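ATP-dependent DNA helicase PIF1 (Candida albicans, PDB 7OTJ) couples ATP hydrolysis to 5'-3' unwinding of DNA, probably including G-quadruplexes, and is thought to help maintain nuclear and mitochondrial genomes. Local coordinates at residues Ser20-Gly25 with Gly143-Leu148; Thr24-Thr29 with Lys187-Gln192; Gln196-Met201 with Val484-Leu489. All blocks are in the same frame, centred on the assembly; numbering follows the deposited sequence.

Contact 1 (Ser20-Gly25 with Gly143-Leu148); sequences SLFYTG and GDFYQL. With ALF (tetrafluoroaluminate ion), chain F.
Phe-22 and Thr-24 both swing their first side-chain branch anti to the backbone N: CG of Phe-22 at chi1 161° and OG1 of Thr-24 at chi1 -163°. Thr-24 OG1 thereby reaches Gly-143 and donates to its carbonyl O at 2.6 Å, in the carbonyl plane and on a lone pair. Tyr-509 OH is a second hydrogen-bond partner of the same hydroxyl. Alongside, Gly-143 N gives only a weak bond to Tyr-23 O at 3.5 Å. The Phe-22 ring meets Gly-143 N at its edge, while its CZ lies 3.5 Å from Phe-145 CE2; the two rings are inclined at 55°, with centroids 5.4 Å apart.

Beyond Gly-143 the chain turns as the GDxxQ sequence of helicase motif III. Asp-144 OD1 accepts from Tyr-146 N, an Asx turn, although the N-H comes from above the carboxylate plane. Asp-144 OD2, salt-bridged to Arg-206, offers its anti lone pair to Gln-147 NE2 at 3.3 Å. Gln-147 NE2 also donates to F3 of the tetrafluoroaluminate at 3.0 Å. Water 1 binds the aluminium on the side opposite ADP O3B, in line with it, as expected for a mimic of phosphoryl transfer. Asp-144 thus acts as a second-shell group that can orient the amide of Gln-147, consistent with motif III sensing the gamma-phosphate.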
loop_
_atom_site.group_PDB
_atom_site.type_symbol
_atom_site.label_atom_id
_atom_site.label_comp_id
_atom_site.label_asym_id
_atom_site.label_seq_id
_atom_site.Cartn_x
_atom_site.Cartn_y
_atom_site.Cartn_z
ATOM N N SER A 20 14.968 18.333 5.743
ATOM C CA SER A 20 13.827 17.844 4.986
ATOM C C SER A 20 14.291 17.478 3.585
ATOM O O SER A 20 14.913 18.293 2.894
ATOM C CB SER A 20 12.722 18.896 4.936
ATOM O OG SER A 20 12.049 18.979 6.181
ATOM N N LEU A 21 14.020 16.243 3.173
ATOM C CA LEU A 21 14.587 15.781 1.920
ATOM C C LEU A 21 13.691 14.739 1.271
ATOM O O LEU A 21 12.801 14.157 1.901
ATOM C CB LEU A 21 15.998 15.216 2.132
ATOM C CG LEU A 21 16.241 14.055 3.101
ATOM C CD1 LEU A 21 15.846 12.699 2.488
ATOM C CD2 LEU A 21 17.707 14.051 3.504
ATOM N N PHE A 22 13.965 14.509 -0.007
ATOM C CA PHE A 22 13.369 13.448 -0.801
ATOM C C PHE A 22 14.497 12.569 -1.315
ATOM O O PHE A 22 15.468 13.076 -1.884
ATOM C CB PHE A 22 12.555 14.043 -1.951
ATOM C CG PHE A 22 12.279 13.089 -3.086
ATOM C CD1 PHE A 22 11.513 11.949 -2.896
ATOM C CD2 PHE A 22 12.747 13.366 -4.360
ATOM C CE1 PHE A 22 11.245 11.095 -3.950
ATOM C CE2 PHE A 22 12.482 12.522 -5.413
ATOM C CZ PHE A 22 11.728 11.387 -5.213
ATOM N N TYR A 23 14.405 11.268 -1.084
ATOM C CA TYR A 23 15.397 10.362 -1.634
ATOM C C TYR A 23 14.708 9.343 -2.531
ATOM O O TYR A 23 13.606 8.868 -2.230
ATOM C CB TYR A 23 16.245 9.701 -0.543
ATOM C CG TYR A 23 15.583 8.661 0.323
ATOM C CD1 TYR A 23 15.691 7.309 0.019
ATOM C CD2 TYR A 23 14.901 9.021 1.479
ATOM C CE1 TYR A 23 15.114 6.347 0.826
ATOM C CE2 TYR A 23 14.318 8.061 2.292
ATOM C CZ TYR A 23 14.430 6.727 1.960
ATOM O OH TYR A 23 13.856 5.765 2.762
ATOM N N THR A 24 15.337 9.080 -3.675
ATOM C CA THR A 24 14.708 8.306 -4.733
ATOM C C THR A 24 15.637 7.227 -5.282
ATOM O O THR A 24 16.753 7.034 -4.781
ATOM C CB THR A 24 14.256 9.251 -5.850
ATOM O OG1 THR A 24 13.306 8.590 -6.692
ATOM C CG2 THR A 24 15.444 9.732 -6.672
ATOM N N GLY A 25 15.186 6.534 -6.312
ATOM C CA GLY A 25 15.927 5.445 -6.916
ATOM C C GLY A 25 14.972 4.468 -7.557
ATOM O O GLY A 25 13.781 4.434 -7.255
ATOM N N GLY A 143 10.369 7.613 -2.674
ATOM C CA GLY A 143 9.656 6.936 -3.741
ATOM C C GLY A 143 10.355 7.123 -5.077
ATOM O O GLY A 143 11.542 7.441 -5.138
ATOM N N ASP A 144 9.578 6.925 -6.141
ATOM C CA ASP A 144 10.110 6.873 -7.499
ATOM C C ASP A 144 9.024 7.401 -8.423
ATOM O O ASP A 144 7.978 6.762 -8.567
ATOM C CB ASP A 144 10.519 5.445 -7.866
ATOM C CG ASP A 144 11.096 5.334 -9.275
ATOM O OD1 ASP A 144 11.414 6.379 -9.890
ATOM O OD2 ASP A 144 11.231 4.189 -9.774
ATOM N N PHE A 145 9.245 8.577 -9.017
ATOM C CA PHE A 145 8.204 9.165 -9.850
ATOM C C PHE A 145 8.061 8.482 -11.212
ATOM O O PHE A 145 7.097 8.778 -11.928
ATOM C CB PHE A 145 8.443 10.669 -10.026
ATOM C CG PHE A 145 8.164 11.477 -8.779
ATOM C CD1 PHE A 145 6.862 11.698 -8.351
ATOM C CD2 PHE A 145 9.204 12.018 -8.036
ATOM C CE1 PHE A 145 6.603 12.438 -7.205
ATOM C CE2 PHE A 145 8.949 12.759 -6.892
ATOM C CZ PHE A 145 7.651 12.970 -6.474
ATOM N N TYR A 146 8.974 7.576 -11.588
ATOM C CA TYR A 146 8.746 6.737 -12.764
ATOM C C TYR A 146 7.728 5.639 -12.491
ATOM O O TYR A 146 7.333 4.929 -13.423
ATOM C CB TYR A 146 10.058 6.108 -13.257
ATOM C CG TYR A 146 10.886 7.020 -14.135
ATOM C CD1 TYR A 146 10.319 7.663 -15.222
ATOM C CD2 TYR A 146 12.230 7.252 -13.863
ATOM C CE1 TYR A 146 11.066 8.505 -16.028
ATOM C CE2 TYR A 146 12.985 8.096 -14.660
ATOM C CZ TYR A 146 12.395 8.721 -15.741
ATOM O OH TYR A 146 13.130 9.565 -16.544
ATOM N N GLN A 147 7.305 5.490 -11.243
ATOM C CA GLN A 147 6.280 4.544 -10.838
ATOM C C GLN A 147 4.922 5.249 -10.907
ATOM O O GLN A 147 4.787 6.302 -11.533
ATOM C CB GLN A 147 6.642 3.951 -9.476
ATOM C CG GLN A 147 7.983 3.185 -9.523
ATOM C CD GLN A 147 8.227 2.283 -8.324
ATOM O OE1 GLN A 147 7.293 1.860 -7.647
ATOM N NE2 GLN A 147 9.493 1.978 -8.062
ATOM N N LEU A 148 3.882 4.624 -10.369
ATOM C CA LEU A 148 2.521 5.063 -10.662
ATOM C C LEU A 148 2.293 6.518 -10.249
ATOM O O LEU A 148 2.706 6.920 -9.153
ATOM C CB LEU A 148 1.521 4.135 -9.975
ATOM C CG LEU A 148 1.408 2.807 -10.737
ATOM C CD1 LEU A 148 0.762 1.700 -9.916
ATOM C CD2 LEU A 148 0.644 3.028 -12.036
HETATM AL AL ALF F . 9.695 -0.185 -4.749
HETATM F F1 ALF F . 9.075 0.775 -3.383
HETATM F F2 ALF F . 10.316 -1.162 -6.110
HETATM F F3 ALF F . 10.538 1.278 -5.331
HETATM F F4 ALF F . 8.924 -1.674 -4.134
HETATM O O HOH W 1 7.628 0.637 -5.708
#

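Contact 2 (Thr24-Thr29 with Lys187-Gln192); sequences TGSAGT and KEIFRQ. With ADP (adenosine-5'-diphosphate), chain E; ALF (tetrafluoroaluminate ion), chain F.
Ser-26 touches Ile-189 through CB, 3.9 Å from CD1, while its carbonyl O is gripped from within its own turn by Thr-29 OG1. Ala-27 comes next, its CB 3.9 Å from Arg-191 NH1. Gly-28 is central: its carbonyl O accepts from Phe-190 N at 2.9 Å (N-H...O 157°) and weakly from Arg-191 N, and its CA lies over one face of the Arg-191 guanidinium. Its positive phi suits the type II turn of this P-loop, and its N donates to ADP O3B at 2.8 Å. Thr-29 sets CG2 3.8 Å from Ile-189 CG1.

Opposite this turn, Arg-191 bends at chi3 (-63°), which places NE, itself hydrogen-bonded to Thr-459. NH1 then donates to F2 of the tetrafluoroaluminate at 2.7 Å, nearly straight at 167°, and NH2 to F4. Phe-190 presents one face to the adenine, with ADP C6 3.4 Å above the ring centre. Segment 187-192 thus holds both mimic and base, while the P-loop grips the phosphate end. Around the contact, helix 196-204 packs on Ile-189 and Ser-26, helix 475-481 on Ser-26 and Ala-27, and strand 182-186 on Thr-29.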
loop_
_atom_site.group_PDB
_atom_site.type_symbol
_atom_site.label_atom_id
_atom_site.label_comp_id
_atom_site.label_asym_id
_atom_site.label_seq_id
_atom_site.Cartn_x
_atom_site.Cartn_y
_atom_site.Cartn_z
ATOM N N THR A 24 15.337 9.080 -3.675
ATOM C CA THR A 24 14.708 8.306 -4.733
ATOM C C THR A 24 15.637 7.227 -5.282
ATOM O O THR A 24 16.753 7.034 -4.781
ATOM C CB THR A 24 14.256 9.251 -5.850
ATOM O OG1 THR A 24 13.306 8.590 -6.692
ATOM C CG2 THR A 24 15.444 9.732 -6.672
ATOM N N GLY A 25 15.186 6.534 -6.312
ATOM C CA GLY A 25 15.927 5.445 -6.916
ATOM C C GLY A 25 14.972 4.468 -7.557
ATOM O O GLY A 25 13.781 4.434 -7.255
ATOM N N SER A 26 15.521 3.623 -8.433
ATOM C CA SER A 26 14.699 2.694 -9.198
ATOM C C SER A 26 14.011 1.696 -8.267
ATOM O O SER A 26 14.278 1.634 -7.067
ATOM C CB SER A 26 15.543 1.919 -10.219
ATOM O OG SER A 26 16.106 2.749 -11.223
ATOM N N ALA A 27 13.098 0.917 -8.842
ATOM C CA ALA A 27 12.401 -0.112 -8.082
ATOM C C ALA A 27 13.387 -1.085 -7.448
ATOM O O ALA A 27 14.318 -1.560 -8.104
ATOM C CB ALA A 27 11.435 -0.863 -8.994
ATOM N N GLY A 28 13.185 -1.380 -6.165
ATOM C CA GLY A 28 14.007 -2.373 -5.499
ATOM C C GLY A 28 15.376 -1.899 -5.064
ATOM O O GLY A 28 16.256 -2.727 -4.800
ATOM N N THR A 29 15.593 -0.588 -4.998
ATOM C CA THR A 29 16.873 -0.036 -4.581
ATOM C C THR A 29 17.046 0.002 -3.061
ATOM O O THR A 29 18.028 0.578 -2.581
ATOM C CB THR A 29 17.039 1.369 -5.167
ATOM O OG1 THR A 29 15.806 2.085 -5.034
ATOM C CG2 THR A 29 17.413 1.281 -6.637
ATOM N N LYS A 187 21.324 4.042 -6.134
ATOM C CA LYS A 187 21.620 3.526 -7.466
ATOM C C LYS A 187 21.724 2.011 -7.559
ATOM O O LYS A 187 21.569 1.477 -8.662
ATOM C CB LYS A 187 22.924 4.136 -8.004
ATOM C CG LYS A 187 22.785 5.570 -8.509
ATOM C CD LYS A 187 23.935 6.441 -8.015
ATOM C CE LYS A 187 25.288 5.878 -8.431
ATOM N NZ LYS A 187 26.418 6.745 -7.988
ATOM N N GLU A 188 21.962 1.302 -6.458
ATOM C CA GLU A 188 22.182 -0.140 -6.500
ATOM C C GLU A 188 20.858 -0.882 -6.329
ATOM O O GLU A 188 20.200 -0.760 -5.289
ATOM C CB GLU A 188 23.175 -0.556 -5.417
ATOM C CG GLU A 188 23.416 -2.051 -5.325
ATOM C CD GLU A 188 24.309 -2.424 -4.155
ATOM O OE1 GLU A 188 24.829 -3.561 -4.145
ATOM O OE2 GLU A 188 24.491 -1.584 -3.246
ATOM N N ILE A 189 20.501 -1.692 -7.322
ATOM C CA ILE A 189 19.245 -2.436 -7.315
ATOM C C ILE A 189 19.483 -3.777 -6.626
ATOM O O ILE A 189 20.375 -4.533 -7.019
ATOM C CB ILE A 189 18.709 -2.621 -8.743
ATOM C CG1 ILE A 189 18.178 -1.292 -9.273
ATOM C CG2 ILE A 189 17.625 -3.697 -8.804
ATOM C CD1 ILE A 189 17.705 -1.349 -10.695
ATOM N N PHE A 190 18.714 -4.047 -5.570
ATOM C CA PHE A 190 18.830 -5.268 -4.781
ATOM C C PHE A 190 17.822 -6.341 -5.168
ATOM O O PHE A 190 18.150 -7.532 -5.121
ATOM C CB PHE A 190 18.669 -4.956 -3.287
ATOM C CG PHE A 190 19.795 -4.142 -2.704
ATOM C CD1 PHE A 190 21.029 -4.719 -2.448
ATOM C CD2 PHE A 190 19.614 -2.802 -2.398
ATOM C CE1 PHE A 190 22.066 -3.973 -1.913
ATOM C CE2 PHE A 190 20.644 -2.051 -1.857
ATOM C CZ PHE A 190 21.870 -2.637 -1.616
ATOM N N ARG A 191 16.587 -5.954 -5.513
ATOM C CA ARG A 191 15.527 -6.944 -5.709
ATOM C C ARG A 191 15.869 -7.948 -6.812
ATOM O O ARG A 191 15.602 -9.148 -6.672
ATOM C CB ARG A 191 14.199 -6.245 -6.009
ATOM C CG ARG A 191 13.044 -7.212 -6.192
ATOM C CD ARG A 191 11.717 -6.502 -6.389
ATOM N NE ARG A 191 11.319 -5.702 -5.232
ATOM C CZ ARG A 191 10.970 -4.424 -5.289
ATOM N NH1 ARG A 191 10.964 -3.758 -6.432
ATOM N NH2 ARG A 191 10.605 -3.800 -4.174
ATOM N N GLN A 192 16.444 -7.484 -7.921
ATOM C CA GLN A 192 16.807 -8.366 -9.025
ATOM C C GLN A 192 18.322 -8.495 -9.184
ATOM O O GLN A 192 18.810 -8.815 -10.272
ATOM C CB GLN A 192 16.172 -7.879 -10.331
ATOM C CG GLN A 192 14.652 -7.693 -10.293
ATOM C CD GLN A 192 14.220 -6.335 -9.746
ATOM O OE1 GLN A 192 15.054 -5.492 -9.424
ATOM N NE2 GLN A 192 12.913 -6.124 -9.643
HETATM P PB ADP E . 12.339 -0.169 -2.783
HETATM O O1B ADP E . 13.305 0.873 -3.313
HETATM O O2B ADP E . 11.475 0.282 -1.626
HETATM O O3B ADP E . 11.599 -0.923 -3.857
HETATM P PA ADP E . 12.810 -2.341 -0.995
HETATM O O1A ADP E . 13.135 -1.695 0.327
HETATM O O2A ADP E . 11.428 -2.883 -1.254
HETATM O O3A ADP E . 13.279 -1.320 -2.156
HETATM O "O5'" ADP E . 13.846 -3.537 -1.264
HETATM C "C5'" ADP E . 13.508 -4.587 -2.162
HETATM C "C4'" ADP E . 14.318 -5.814 -1.796
HETATM O "O4'" ADP E . 15.700 -5.468 -1.713
HETATM C "C3'" ADP E . 13.899 -6.334 -0.433
HETATM O "O3'" ADP E . 13.526 -7.706 -0.561
HETATM C "C2'" ADP E . 15.125 -6.224 0.449
HETATM O "O2'" ADP E . 15.295 -7.410 1.231
HETATM C "C1'" ADP E . 16.270 -6.034 -0.532
HETATM N N9 ADP E . 17.272 -5.096 0.014
HETATM C C8 ADP E . 17.061 -3.794 0.277
HETATM N N7 ADP E . 18.185 -3.212 0.765
HETATM C C5 ADP E . 19.139 -4.156 0.821
HETATM C C6 ADP E . 20.560 -4.220 1.236
HETATM N N6 ADP E . 21.200 -3.122 1.711
HETATM N N1 ADP E . 21.194 -5.411 1.133
HETATM C C2 ADP E . 20.566 -6.507 0.664
HETATM N N3 ADP E . 19.284 -6.520 0.268
HETATM C C4 ADP E . 18.531 -5.399 0.324
HETATM AL AL ALF F . 9.695 -0.185 -4.749
HETATM F F1 ALF F . 9.075 0.775 -3.383
HETATM F F2 ALF F . 10.316 -1.162 -6.110
HETATM F F3 ALF F . 10.538 1.278 -5.331
HETATM F F4 ALF F . 8.924 -1.674 -4.134
HETATM O O HOH W 2 20.246 1.205 -3.375
HETATM O O HOH W 1 7.628 0.637 -5.708
#

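Contact 3 (Gln196-Met201 with Val484-Leu489); sequences QRFIDM and VSRAGL. Unlike the reference sequence in segment 196-201: Asp-200 (reference Asn). With PO4 (phosphate ion), chain Q.
Arg-486 lays its aliphatic stem over one face of the Phe-198 ring: CG stands 3.6 Å from the centroid and 16° off the ring normal, a CH-pi contact. In Phe-198 the bond from CA to CB points toward 484-489, and chi1 of -167° puts CG anti to the backbone N. The two side chains slide past each other in opposite directions, with the guanidinium plane only 20° from the ring plane. Elsewhere on the ring, CZ meets Leu-489 CD2 at 3.8 Å, CE2 approaches Ser-485 C, and Val-484 O sits at the edge near its plane.

The guanidinium of Arg-486 lies back against the helix. Phe-198 N is over one face, Arg-197 CB is 3.5 Å from NH2, and Met-201 SD is 3.8 Å from NH1, the methionine and arginine chains crossing at about a right angle. Segment 196-201 belongs to the helix that follows strand 182-186, the edge strand of the first RecA-like sheet; 484-489 leads from helix 475-481 into strand 489-492 at the edge of the second. The contact therefore spans the two motor domains of this superfamily 1 helicase. Although 484-489 falls in a predicted DNA-binding range, its contact with the helix stays about 18 Å, nearest atoms, from the bound nucleic acid.

Further out, Arg-486 NE is salt-bridged to Asp-195, just before the helix, and NH2 donates to O1 of a phosphate ion, probably from the crystallisation liquor, at 2.8 Å. Arg-197 NE comes to 5.0 Å from Arg-486 NH1, a like-charge approach probably eased by these anions and by the salt bridge of Arg-197 to Asp-217. Leu-489 is backed by Val-463 and Val-465 of strand 463-466.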
loop_
_atom_site.group_PDB
_atom_site.type_symbol
_atom_site.label_atom_id
_atom_site.label_comp_id
_atom_site.label_asym_id
_atom_site.label_seq_id
_atom_site.Cartn_x
_atom_site.Cartn_y
_atom_site.Cartn_z
ATOM N N GLN A 196 21.663 -9.396 -14.112
ATOM C CA GLN A 196 21.967 -8.053 -14.590
ATOM C C GLN A 196 21.152 -7.708 -15.828
ATOM O O GLN A 196 20.697 -6.566 -15.975
ATOM C CB GLN A 196 23.461 -7.914 -14.874
ATOM C CG GLN A 196 23.848 -6.536 -15.391
ATOM C CD GLN A 196 23.451 -5.408 -14.444
ATOM O OE1 GLN A 196 23.583 -5.527 -13.227
ATOM N NE2 GLN A 196 22.960 -4.307 -15.005
ATOM N N ARG A 197 20.930 -8.688 -16.712
ATOM C CA ARG A 197 20.106 -8.455 -17.891
ATOM C C ARG A 197 18.694 -8.055 -17.497
ATOM O O ARG A 197 18.118 -7.130 -18.078
ATOM C CB ARG A 197 20.083 -9.712 -18.765
ATOM C CG ARG A 197 19.095 -9.662 -19.919
ATOM C CD ARG A 197 19.463 -8.560 -20.885
ATOM N NE ARG A 197 18.468 -8.365 -21.933
ATOM C CZ ARG A 197 18.397 -7.283 -22.699
ATOM N NH1 ARG A 197 19.218 -6.259 -22.525
ATOM N NH2 ARG A 197 17.484 -7.228 -23.665
ATOM N N PHE A 198 18.126 -8.741 -16.502
ATOM C CA PHE A 198 16.809 -8.370 -15.998
ATOM C C PHE A 198 16.797 -6.920 -15.526
ATOM O O PHE A 198 15.853 -6.173 -15.814
ATOM C CB PHE A 198 16.400 -9.316 -14.866
ATOM C CG PHE A 198 14.947 -9.232 -14.488
ATOM C CD1 PHE A 198 14.013 -8.699 -15.362
ATOM C CD2 PHE A 198 14.513 -9.680 -13.250
ATOM C CE1 PHE A 198 12.676 -8.620 -15.014
ATOM C CE2 PHE A 198 13.175 -9.600 -12.894
ATOM C CZ PHE A 198 12.258 -9.070 -13.776
ATOM N N ILE A 199 17.848 -6.500 -14.815
ATOM C CA ILE A 199 17.942 -5.119 -14.347
ATOM C C ILE A 199 18.001 -4.155 -15.528
ATOM O O ILE A 199 17.338 -3.108 -15.525
ATOM C CB ILE A 199 19.151 -4.958 -13.402
ATOM C CG1 ILE A 199 18.956 -5.797 -12.142
ATOM C CG2 ILE A 199 19.360 -3.497 -13.018
ATOM C CD1 ILE A 199 20.141 -5.759 -11.207
ATOM N N ASP A 200 18.780 -4.495 -16.560
ATOM C CA ASP A 200 18.829 -3.644 -17.747
ATOM C C ASP A 200 17.455 -3.522 -18.398
ATOM O O ASP A 200 17.050 -2.428 -18.809
ATOM C CB ASP A 200 19.828 -4.197 -18.768
ATOM C CG ASP A 200 21.249 -4.278 -18.229
ATOM O OD1 ASP A 200 21.594 -3.500 -17.311
ATOM O OD2 ASP A 200 22.030 -5.114 -18.737
ATOM N N MET A 201 16.714 -4.632 -18.473
ATOM C CA MET A 201 15.394 -4.621 -19.098
ATOM C C MET A 201 14.428 -3.742 -18.316
ATOM O O MET A 201 13.688 -2.939 -18.895
ATOM C CB MET A 201 14.849 -6.048 -19.204
ATOM C CG MET A 201 15.580 -6.943 -20.189
ATOM S SD MET A 201 15.286 -8.695 -19.837
ATOM C CE MET A 201 13.493 -8.767 -19.869
ATOM N N VAL A 484 11.384 -10.810 -8.229
ATOM C CA VAL A 484 12.770 -11.035 -7.836
ATOM C C VAL A 484 13.603 -11.476 -9.037
ATOM O O VAL A 484 14.713 -10.980 -9.258
ATOM C CB VAL A 484 12.827 -12.062 -6.691
ATOM C CG1 VAL A 484 14.260 -12.515 -6.423
ATOM C CG2 VAL A 484 12.200 -11.475 -5.436
ATOM N N SER A 485 13.083 -12.403 -9.837
ATOM C CA SER A 485 13.848 -12.959 -10.945
ATOM C C SER A 485 12.928 -13.259 -12.116
ATOM O O SER A 485 11.714 -13.407 -11.960
ATOM C CB SER A 485 14.582 -14.233 -10.539
ATOM O OG SER A 485 13.646 -15.258 -10.274
ATOM N N ARG A 486 13.528 -13.360 -13.301
ATOM C CA ARG A 486 12.746 -13.745 -14.468
ATOM C C ARG A 486 12.242 -15.177 -14.358
ATOM O O ARG A 486 11.155 -15.486 -14.859
ATOM C CB ARG A 486 13.570 -13.580 -15.741
ATOM C CG ARG A 486 13.731 -12.138 -16.180
ATOM C CD ARG A 486 14.523 -12.055 -17.464
ATOM N NE ARG A 486 15.932 -12.341 -17.241
ATOM C CZ ARG A 486 16.848 -12.389 -18.198
ATOM N NH1 ARG A 486 16.519 -12.290 -19.478
ATOM N NH2 ARG A 486 18.127 -12.529 -17.864
ATOM N N ALA A 487 12.991 -16.055 -13.687
ATOM C CA ALA A 487 12.543 -17.439 -13.551
ATOM C C ALA A 487 11.264 -17.545 -12.733
ATOM O O ALA A 487 10.526 -18.527 -12.871
ATOM C CB ALA A 487 13.635 -18.304 -12.928
ATOM N N GLY A 488 10.991 -16.573 -11.863
ATOM C CA GLY A 488 9.731 -16.610 -11.148
ATOM C C GLY A 488 8.742 -15.577 -11.641
ATOM O O GLY A 488 7.830 -15.187 -10.911
ATOM N N LEU A 489 8.873 -15.170 -12.902
ATOM C CA LEU A 489 7.996 -14.166 -13.492
ATOM C C LEU A 489 7.437 -14.673 -14.811
ATOM O O LEU A 489 8.194 -15.115 -15.680
ATOM C CB LEU A 489 8.746 -12.850 -13.724
ATOM C CG LEU A 489 8.086 -11.843 -14.669
ATOM C CD1 LEU A 489 6.828 -11.263 -14.048
ATOM C CD2 LEU A 489 9.065 -10.749 -15.034
HETATM P P PO4 Q . 19.869 -15.127 -19.928
HETATM O O1 PO4 Q . 20.080 -13.684 -19.522
HETATM O O2 PO4 Q . 18.499 -15.603 -19.504
HETATM O O3 PO4 Q . 20.942 -15.999 -19.314
HETATM O O4 PO4 Q . 19.957 -15.232 -21.428
#

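From the N terminus of this helicase-region chain, strand 21-25 serves two closures. Contact 1 brings the chain back at 143-148, just after the neighbouring strand 138-143; contact 2 starts from the same stretch, sharing Thr-24 and Gly-25, and closes later, at 187-192 beyond strand 182-186. Its loop thus spans nearly all of the first, and both stay within the first RecA-like domain. They meet where Gln-147 NE2 packs on Ala-27 CB, beside the tetrafluoroaluminate. Contact 3 follows in series, opening at helix 196-204 and closing only at 484-489, after helix 475-481, which ties first domain to second. Gln-192 bridges contacts 2 and 3, its CG packing on Val-484 O and Phe-198 CE2.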